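Local structure of peptidyl-tRNA hydrolase (1XTY) at residues M1-I6 and P55-K60; K43-E48 and G103-N108; S69-A74 and T98-G103. The protein catalyses the hydrolysis of peptidyl-tRNA into a free tRNA and an N-acyl amino acid, probably acting on peptidyl-tRNAs that drop off the ribosome during protein synthesis. All coordinates share one frame; numbering follows the deposited sequence.

Contact 1. Residues M1-I6 and P55-K60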
# COMPACT_ATOMS: atom_id res chain seq x y z
N MET A 1 -13.01 3.34 -16.00
CA MET A 1 -11.74 3.36 -15.22
C MET A 1 -11.70 2.19 -14.26
O MET A 1 -12.69 1.85 -13.63
CB MET A 1 -11.64 4.65 -14.40
CG MET A 1 -11.84 5.94 -15.18
SD MET A 1 -11.89 7.39 -14.08
CE MET A 1 -10.39 8.25 -14.56
N ILE A 2 -10.53 1.57 -14.16
CA ILE A 2 -10.32 0.44 -13.26
C ILE A 2 -9.79 1.03 -11.96
O ILE A 2 -8.90 1.88 -11.98
CB ILE A 2 -9.28 -0.54 -13.83
CG1 ILE A 2 -9.75 -1.07 -15.19
CG2 ILE A 2 -9.03 -1.68 -12.86
CD1 ILE A 2 -11.10 -1.77 -15.13
N LYS A 3 -10.34 0.60 -10.83
CA LYS A 3 -9.90 1.10 -9.54
C LYS A 3 -9.83 0.05 -8.45
O LYS A 3 -10.46 -1.00 -8.53
CB LYS A 3 -10.81 2.23 -9.06
CG LYS A 3 -10.72 3.49 -9.90
CD LYS A 3 -11.62 4.58 -9.36
CE LYS A 3 -11.55 5.82 -10.23
NZ LYS A 3 -12.49 6.87 -9.74
N MET A 4 -9.04 0.35 -7.42
CA MET A 4 -8.91 -0.54 -6.28
C MET A 4 -9.54 0.20 -5.11
O MET A 4 -9.30 1.40 -4.93
CB MET A 4 -7.44 -0.83 -5.96
CG MET A 4 -7.26 -1.65 -4.68
SD MET A 4 -5.53 -1.91 -4.19
CE MET A 4 -5.08 -3.21 -5.31
N VAL A 5 -10.35 -0.49 -4.33
CA VAL A 5 -10.98 0.12 -3.18
C VAL A 5 -10.55 -0.61 -1.92
O VAL A 5 -10.51 -1.84 -1.89
CB VAL A 5 -12.52 0.05 -3.28
CG1 VAL A 5 -13.15 0.72 -2.06
CG2 VAL A 5 -12.99 0.73 -4.56
N ILE A 6 -10.20 0.15 -0.89
CA ILE A 6 -9.81 -0.44 0.38
C ILE A 6 -10.75 0.10 1.45
O ILE A 6 -10.89 1.31 1.62
CB ILE A 6 -8.35 -0.09 0.77
CG1 ILE A 6 -7.37 -0.66 -0.26
CG2 ILE A 6 -8.02 -0.68 2.14
CD1 ILE A 6 -7.17 0.22 -1.47
N PRO A 55 -5.14 4.02 -9.50
CA PRO A 55 -6.19 4.77 -8.78
C PRO A 55 -6.74 3.96 -7.60
O PRO A 55 -7.10 2.80 -7.77
CB PRO A 55 -7.26 4.98 -9.85
CG PRO A 55 -6.49 4.95 -11.13
CD PRO A 55 -5.51 3.84 -10.91
N LYS A 56 -6.81 4.58 -6.43
CA LYS A 56 -7.32 3.92 -5.24
C LYS A 56 -8.37 4.76 -4.55
O LYS A 56 -8.32 5.99 -4.57
CB LYS A 56 -6.19 3.64 -4.24
CG LYS A 56 -5.19 2.60 -4.69
CD LYS A 56 -4.05 2.50 -3.68
CE LYS A 56 -2.72 2.86 -4.32
NZ LYS A 56 -2.75 4.19 -4.96
N ILE A 57 -9.34 4.10 -3.93
CA ILE A 57 -10.39 4.78 -3.20
C ILE A 57 -10.35 4.20 -1.80
O ILE A 57 -10.54 3.00 -1.62
CB ILE A 57 -11.77 4.52 -3.80
CG1 ILE A 57 -11.77 4.90 -5.29
CG2 ILE A 57 -12.83 5.31 -3.05
CD1 ILE A 57 -13.05 4.56 -6.02
N ILE A 58 -10.08 5.04 -0.81
CA ILE A 58 -10.02 4.57 0.57
C ILE A 58 -11.26 5.03 1.32
O ILE A 58 -11.41 6.21 1.63
CB ILE A 58 -8.76 5.10 1.26
CG1 ILE A 58 -7.53 4.72 0.44
CG2 ILE A 58 -8.65 4.53 2.67
CD1 ILE A 58 -6.24 5.28 0.97
N VAL A 59 -12.15 4.08 1.60
CA VAL A 59 -13.38 4.38 2.31
C VAL A 59 -13.37 3.72 3.68
O VAL A 59 -12.45 2.96 4.00
CB VAL A 59 -14.60 3.91 1.50
CG1 VAL A 59 -14.66 4.67 0.18
CG2 VAL A 59 -14.51 2.41 1.24
N LYS A 60 -14.38 4.00 4.49
CA LYS A 60 -14.45 3.43 5.83
C LYS A 60 -15.82 2.88 6.21
O LYS A 60 -16.83 3.20 5.58
CB LYS A 60 -14.03 4.48 6.86
CG LYS A 60 -14.87 5.75 6.83
CD LYS A 60 -14.39 6.77 7.86
CE LYS A 60 -15.19 8.06 7.79
NZ LYS A 60 -14.76 9.06 8.81
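Met-4, Ile-6, Ile-57 and Val-59 carry the backbone pairing of strands 2-6 and 56-60, whose axes come within 4.7 Å and diverge by 23° in the same N-to-C sense. Four hydrogen bonds form the parallel ladder: Met-4 gives its N-H to Pro-55 O, Ile-57 to Met-4 O, Ile-6 to Ile-57 O and Val-59 to Ile-6 O. The N-to-O distance is 2.9 Å from Ile-57 N to Met-4 O and 3.1 Å from Met-4 N to Pro-55 O, where the donor is tilted 17° from the carbonyl plane. Pro-55 O also accepts from Trp-49 NE1. CA-H...O contacts fill in between, as from Val-5 CA to Ile-57 O.

These neighbouring parallel strands are the two ends of a beta-alpha-beta crossover in the mixed sheet of the PTH2 fold, linked through helices 16-35 and 40-51.

Apolar contacts gather on the face of Val-5 and Ile-57. Val-5 CG1 lies 3.9 Å from Val-59 CG2, while its CG2 meets Ile-57 CB at 4.1 Å. Separately, the CG1 methyl rests against a carbonyl oxygen, Ile-57 O, at 3.5 Å. An alanine at Val-5 would probably leave a gap beside Ile-57 CB and Val-59 CG2. Lys-3, extended beyond CG, lays CD 3.6 Å from Ile-57 CD1; its NZ forms a salt bridge with Glu-107.

Contact 2. Residues K43-E48 and G103-N108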
# COMPACT_ATOMS: atom_id res chain seq x y z
N LYS A 43 -5.98 -10.44 -14.23
CA LYS A 43 -4.68 -9.98 -14.71
C LYS A 43 -4.82 -8.83 -15.70
O LYS A 43 -4.00 -7.91 -15.72
CB LYS A 43 -3.90 -11.14 -15.34
CG LYS A 43 -3.41 -12.15 -14.31
CD LYS A 43 -2.63 -13.28 -14.95
CE LYS A 43 -2.13 -14.25 -13.90
NZ LYS A 43 -1.48 -15.45 -14.50
N GLU A 44 -5.88 -8.87 -16.51
CA GLU A 44 -6.12 -7.80 -17.47
C GLU A 44 -6.45 -6.53 -16.70
O GLU A 44 -5.92 -5.46 -17.00
CB GLU A 44 -7.28 -8.17 -18.40
CG GLU A 44 -7.02 -9.41 -19.24
CD GLU A 44 -8.21 -9.80 -20.10
OE1 GLU A 44 -9.32 -9.95 -19.56
OE2 GLU A 44 -8.03 -9.96 -21.33
N TRP A 45 -7.32 -6.64 -15.70
CA TRP A 45 -7.69 -5.48 -14.90
C TRP A 45 -6.47 -4.91 -14.17
O TRP A 45 -6.32 -3.70 -14.05
CB TRP A 45 -8.75 -5.82 -13.86
CG TRP A 45 -10.10 -6.15 -14.43
CD1 TRP A 45 -10.62 -5.74 -15.63
CD2 TRP A 45 -11.13 -6.91 -13.78
NE1 TRP A 45 -11.91 -6.21 -15.77
CE2 TRP A 45 -12.25 -6.93 -14.65
CE3 TRP A 45 -11.22 -7.59 -12.56
CZ2 TRP A 45 -13.44 -7.59 -14.33
CZ3 TRP A 45 -12.40 -8.25 -12.24
CH2 TRP A 45 -13.50 -8.24 -13.13
N LEU A 46 -5.60 -5.80 -13.68
CA LEU A 46 -4.40 -5.35 -12.96
C LEU A 46 -3.48 -4.55 -13.89
O LEU A 46 -3.00 -3.47 -13.52
CB LEU A 46 -3.65 -6.55 -12.38
CG LEU A 46 -2.35 -6.24 -11.62
CD1 LEU A 46 -2.64 -5.36 -10.41
CD2 LEU A 46 -1.70 -7.55 -11.18
N ASN A 47 -3.24 -5.07 -15.08
CA ASN A 47 -2.38 -4.37 -16.04
C ASN A 47 -2.92 -2.99 -16.39
O ASN A 47 -2.16 -2.02 -16.45
CB ASN A 47 -2.23 -5.19 -17.32
CG ASN A 47 -1.38 -6.42 -17.11
OD1 ASN A 47 -0.26 -6.34 -16.60
ND2 ASN A 47 -1.91 -7.58 -17.51
N GLU A 48 -4.22 -2.90 -16.63
CA GLU A 48 -4.85 -1.62 -16.96
C GLU A 48 -4.76 -0.66 -15.78
O GLU A 48 -4.51 0.53 -15.95
CB GLU A 48 -6.33 -1.84 -17.31
CG GLU A 48 -6.56 -2.88 -18.39
CD GLU A 48 -8.03 -3.23 -18.56
OE1 GLU A 48 -8.33 -4.42 -18.82
OE2 GLU A 48 -8.88 -2.33 -18.44
N GLY A 103 -10.50 -5.53 -5.71
CA GLY A 103 -10.01 -5.13 -7.02
C GLY A 103 -8.53 -5.37 -7.23
O GLY A 103 -7.92 -6.17 -6.52
N PRO A 104 -7.91 -4.66 -8.19
CA PRO A 104 -8.57 -3.67 -9.04
C PRO A 104 -9.62 -4.26 -9.99
O PRO A 104 -9.53 -5.42 -10.40
CB PRO A 104 -7.41 -3.02 -9.78
CG PRO A 104 -6.41 -4.12 -9.88
CD PRO A 104 -6.48 -4.77 -8.52
N ALA A 105 -10.61 -3.45 -10.34
CA ALA A 105 -11.67 -3.87 -11.24
C ALA A 105 -12.47 -2.64 -11.69
O ALA A 105 -12.31 -1.56 -11.13
CB ALA A 105 -12.59 -4.86 -10.53
N PRO A 106 -13.33 -2.79 -12.71
CA PRO A 106 -14.13 -1.66 -13.20
C PRO A 106 -14.78 -0.95 -12.02
O PRO A 106 -15.44 -1.57 -11.19
CB PRO A 106 -15.16 -2.34 -14.10
CG PRO A 106 -14.36 -3.45 -14.70
CD PRO A 106 -13.60 -4.01 -13.50
N GLU A 107 -14.61 0.37 -11.93
CA GLU A 107 -15.15 1.10 -10.79
C GLU A 107 -16.66 0.98 -10.59
O GLU A 107 -17.13 1.01 -9.45
CB GLU A 107 -14.75 2.58 -10.87
CG GLU A 107 -15.30 3.34 -12.04
CD GLU A 107 -14.79 4.77 -12.05
OE1 GLU A 107 -14.98 5.47 -11.03
OE2 GLU A 107 -14.21 5.18 -13.07
N ASN A 108 -17.42 0.85 -11.67
CA ASN A 108 -18.86 0.71 -11.54
C ASN A 108 -19.18 -0.68 -10.99
O ASN A 108 -20.19 -0.88 -10.32
CB ASN A 108 -19.54 0.92 -12.89
CG ASN A 108 -19.43 2.35 -13.37
OD1 ASN A 108 -19.44 2.62 -14.58
ND2 ASN A 108 -19.32 3.28 -12.43
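Trp-45 of helix 40-51 lays one face of its indole over Ala-105 and Pro-106, and this is the tight part of the contact. Pro-106 CD stands over the five-membered ring, 3.6 Å from its centroid and 21° off the normal. It is offset toward the rim on the CE2 and NE1 side, with Trp-45 CE2 its nearest ring atom at 3.4 Å. The two side chains cross at about a right angle, with CD and CG of Pro-106 as the touching atoms. Ala-105 CB sits over the six-membered ring, 4.0 Å from that centroid and 25° off its normal, nearest to CE3 at 3.7 Å. Both approaches are CH-pi contacts to the same face. The CB of Trp-45 points toward the 103-108 segment, and CG lies beside the backbone N, anti to the carbonyl carbon (chi1 -68°). Pro-104 O comes obliquely to the ring system, 3.5 Å from Trp-45 CE3, and also lies near CB.

The 103-108 segment is where strand 97-106 turns a corner and passes into helix 107-114. A cis peptide bond precedes Pro-104, and Pro-106 occupies the N-cap position, so the indole packs on the very residues that lead from sheet to helix.

Beside Trp-45 the contact is thinner. Leu-46 CD1 meets Pro-104 CG at 4.0 Å, the two side chains crossing obliquely, and CG also lies 3.9 Å from Leu-46 CA. This looser touch is nonetheless the buried one, for Ile-34 of helix 16-35 packs on both residues. The close stack is the side nearer solvent, with Trp-45 and Pro-106 both partly exposed. Leu-79 and Leu-109 are further neighbours of Trp-45.

Contact 3. Residues S69-A74 and T98-G103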
# COMPACT_ATOMS: atom_id res chain seq x y z
N SER A 69 -19.80 -8.33 5.13
CA SER A 69 -20.88 -8.20 4.17
C SER A 69 -20.33 -7.88 2.78
O SER A 69 -20.75 -8.48 1.79
CB SER A 69 -21.83 -7.09 4.60
OG SER A 69 -22.79 -6.82 3.59
N ARG A 70 -19.38 -6.96 2.71
CA ARG A 70 -18.81 -6.56 1.44
C ARG A 70 -17.82 -7.57 0.87
O ARG A 70 -17.67 -7.67 -0.35
CB ARG A 70 -18.20 -5.17 1.56
CG ARG A 70 -19.28 -4.13 1.84
CD ARG A 70 -18.77 -2.72 1.94
NE ARG A 70 -19.87 -1.78 2.11
CZ ARG A 70 -20.71 -1.79 3.14
NH1 ARG A 70 -20.57 -2.69 4.11
NH2 ARG A 70 -21.69 -0.90 3.21
N ALA A 71 -17.17 -8.34 1.73
CA ALA A 71 -16.24 -9.36 1.26
C ALA A 71 -17.06 -10.46 0.58
O ALA A 71 -16.66 -11.02 -0.43
CB ALA A 71 -15.43 -9.93 2.42
N LYS A 72 -18.22 -10.76 1.15
CA LYS A 72 -19.09 -11.79 0.59
C LYS A 72 -19.59 -11.34 -0.79
O LYS A 72 -19.69 -12.14 -1.72
CB LYS A 72 -20.26 -12.05 1.53
CG LYS A 72 -21.14 -13.25 1.18
CD LYS A 72 -22.14 -12.93 0.09
CE LYS A 72 -23.12 -14.08 -0.09
NZ LYS A 72 -22.44 -15.37 -0.35
N LYS A 73 -19.89 -10.06 -0.91
CA LYS A 73 -20.36 -9.49 -2.16
C LYS A 73 -19.27 -9.64 -3.21
O LYS A 73 -19.52 -10.11 -4.32
CB LYS A 73 -20.72 -8.02 -1.95
CG LYS A 73 -21.83 -7.50 -2.84
CD LYS A 73 -22.67 -6.49 -2.07
CE LYS A 73 -23.81 -5.95 -2.92
NZ LYS A 73 -24.73 -5.10 -2.10
N ALA A 74 -18.05 -9.25 -2.85
CA ALA A 74 -16.91 -9.34 -3.76
C ALA A 74 -16.67 -10.78 -4.21
O ALA A 74 -16.44 -11.05 -5.38
CB ALA A 74 -15.66 -8.79 -3.08
N THR A 98 -8.59 -5.52 10.17
CA THR A 98 -8.47 -4.07 10.09
C THR A 98 -9.04 -3.44 8.82
O THR A 98 -9.51 -2.30 8.84
CB THR A 98 -6.99 -3.63 10.20
OG1 THR A 98 -6.25 -4.20 9.12
CG2 THR A 98 -6.39 -4.07 11.53
N CYS A 99 -8.98 -4.17 7.71
CA CYS A 99 -9.50 -3.63 6.46
C CYS A 99 -9.71 -4.69 5.39
O CYS A 99 -9.27 -5.84 5.53
CB CYS A 99 -8.56 -2.53 5.93
SG CYS A 99 -6.90 -3.09 5.50
N LEU A 100 -10.38 -4.27 4.33
CA LEU A 100 -10.71 -5.13 3.20
C LEU A 100 -10.32 -4.47 1.88
O LEU A 100 -10.69 -3.33 1.62
CB LEU A 100 -12.22 -5.40 3.18
CG LEU A 100 -12.81 -6.11 1.96
CD1 LEU A 100 -12.44 -7.59 1.98
CD2 LEU A 100 -14.33 -5.96 1.96
N GLY A 101 -9.55 -5.18 1.06
CA GLY A 101 -9.18 -4.63 -0.23
C GLY A 101 -10.03 -5.31 -1.28
O GLY A 101 -10.34 -6.49 -1.15
N ILE A 102 -10.41 -4.57 -2.32
CA ILE A 102 -11.21 -5.13 -3.42
C ILE A 102 -10.68 -4.62 -4.76
O ILE A 102 -10.43 -3.43 -4.93
CB ILE A 102 -12.70 -4.72 -3.30
CG1 ILE A 102 -13.28 -5.22 -1.98
CG2 ILE A 102 -13.48 -5.31 -4.46
CD1 ILE A 102 -14.71 -4.73 -1.71
N GLY A 103 -10.50 -5.53 -5.71
CA GLY A 103 -10.01 -5.13 -7.02
C GLY A 103 -8.53 -5.37 -7.23
O GLY A 103 -7.92 -6.17 -6.52
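The CA atoms of helix 69-74 and strand 98-103 come nearest at two places, Ala-71 to Leu-100 at 7.2 Å and Ala-74 to Ile-102 at 7.1 Å, and the two axes pass 9.5 Å apart and run in nearly the same sense, 21° from parallel. That spacing leaves room for one layer of side chains, and the helix fills its part of it mainly with alanine. Leu-100 is the principal partner: CG lies anti to the backbone N (chi1 171°), and both methyls beyond it touch Ala-71. CD1 meets Ala-71 CB at 3.8 Å, while CD2 reaches the helix backbone itself, 3.7 Å from Ala-71 N. The same CD2 touches Arg-70 CB at 4.0 Å, so the first carbon of the arginine joins the apolar layer although its chain, extended from CG to NE, leads away from the strand. At its far end Arg-70 NH1 bonds to Glu-66 O, and NH2 makes a long, weak ion pair with Asp-116.

One turn on, Ala-74 CB faces Ile-102 CG2 at 4.3 Å, a looser touch than that at Leu-100. Ile-102 CD1 approaches Arg-70 O at a similar distance, 4.4 Å. Thus two strand residues, Leu-100 and Ile-102, meet three helix residues, and the small alanines at Ala-71 and Ala-74 are consistent with the helix lying this close.

Leu-100 also touches Ile-83 on strand 81-85, and Ala-74 touches Phe-81 there; Ile-102 and Arg-70 both pack on Ile-113 of helix 107-114. Cys-99 turns to the other face of the sheet and meets Gln-22 and Ala-26, so strand 97-106 is packed between helices 64-76 and 107-114 on one face and helix 16-35 on the other, an alpha/beta/alpha layering.

How the contacts relate
Strands 2-9 and 97-106 are antiparallel neighbours, which brings all three contacts to one sheet. Contact 1 meets contact 2 through Lys-3 N and Ala-105 O, 2.9 Å apart, and meets contact 3 through Val-5 O and Ile-102 N at 2.8 Å. Its centre is about 11 Å from that of contact 2 and about 12 Å from that of contact 3. Contacts 2 and 3, with centres about 15 Å apart, share Gly-103, where the strand nears its corner. A sulfate ion, probably from the crystallisation liquor, lies about 5 Å from the side chain of Lys-56 in contact 1. Lys-56 also packs on Ala-21 of the second subunit.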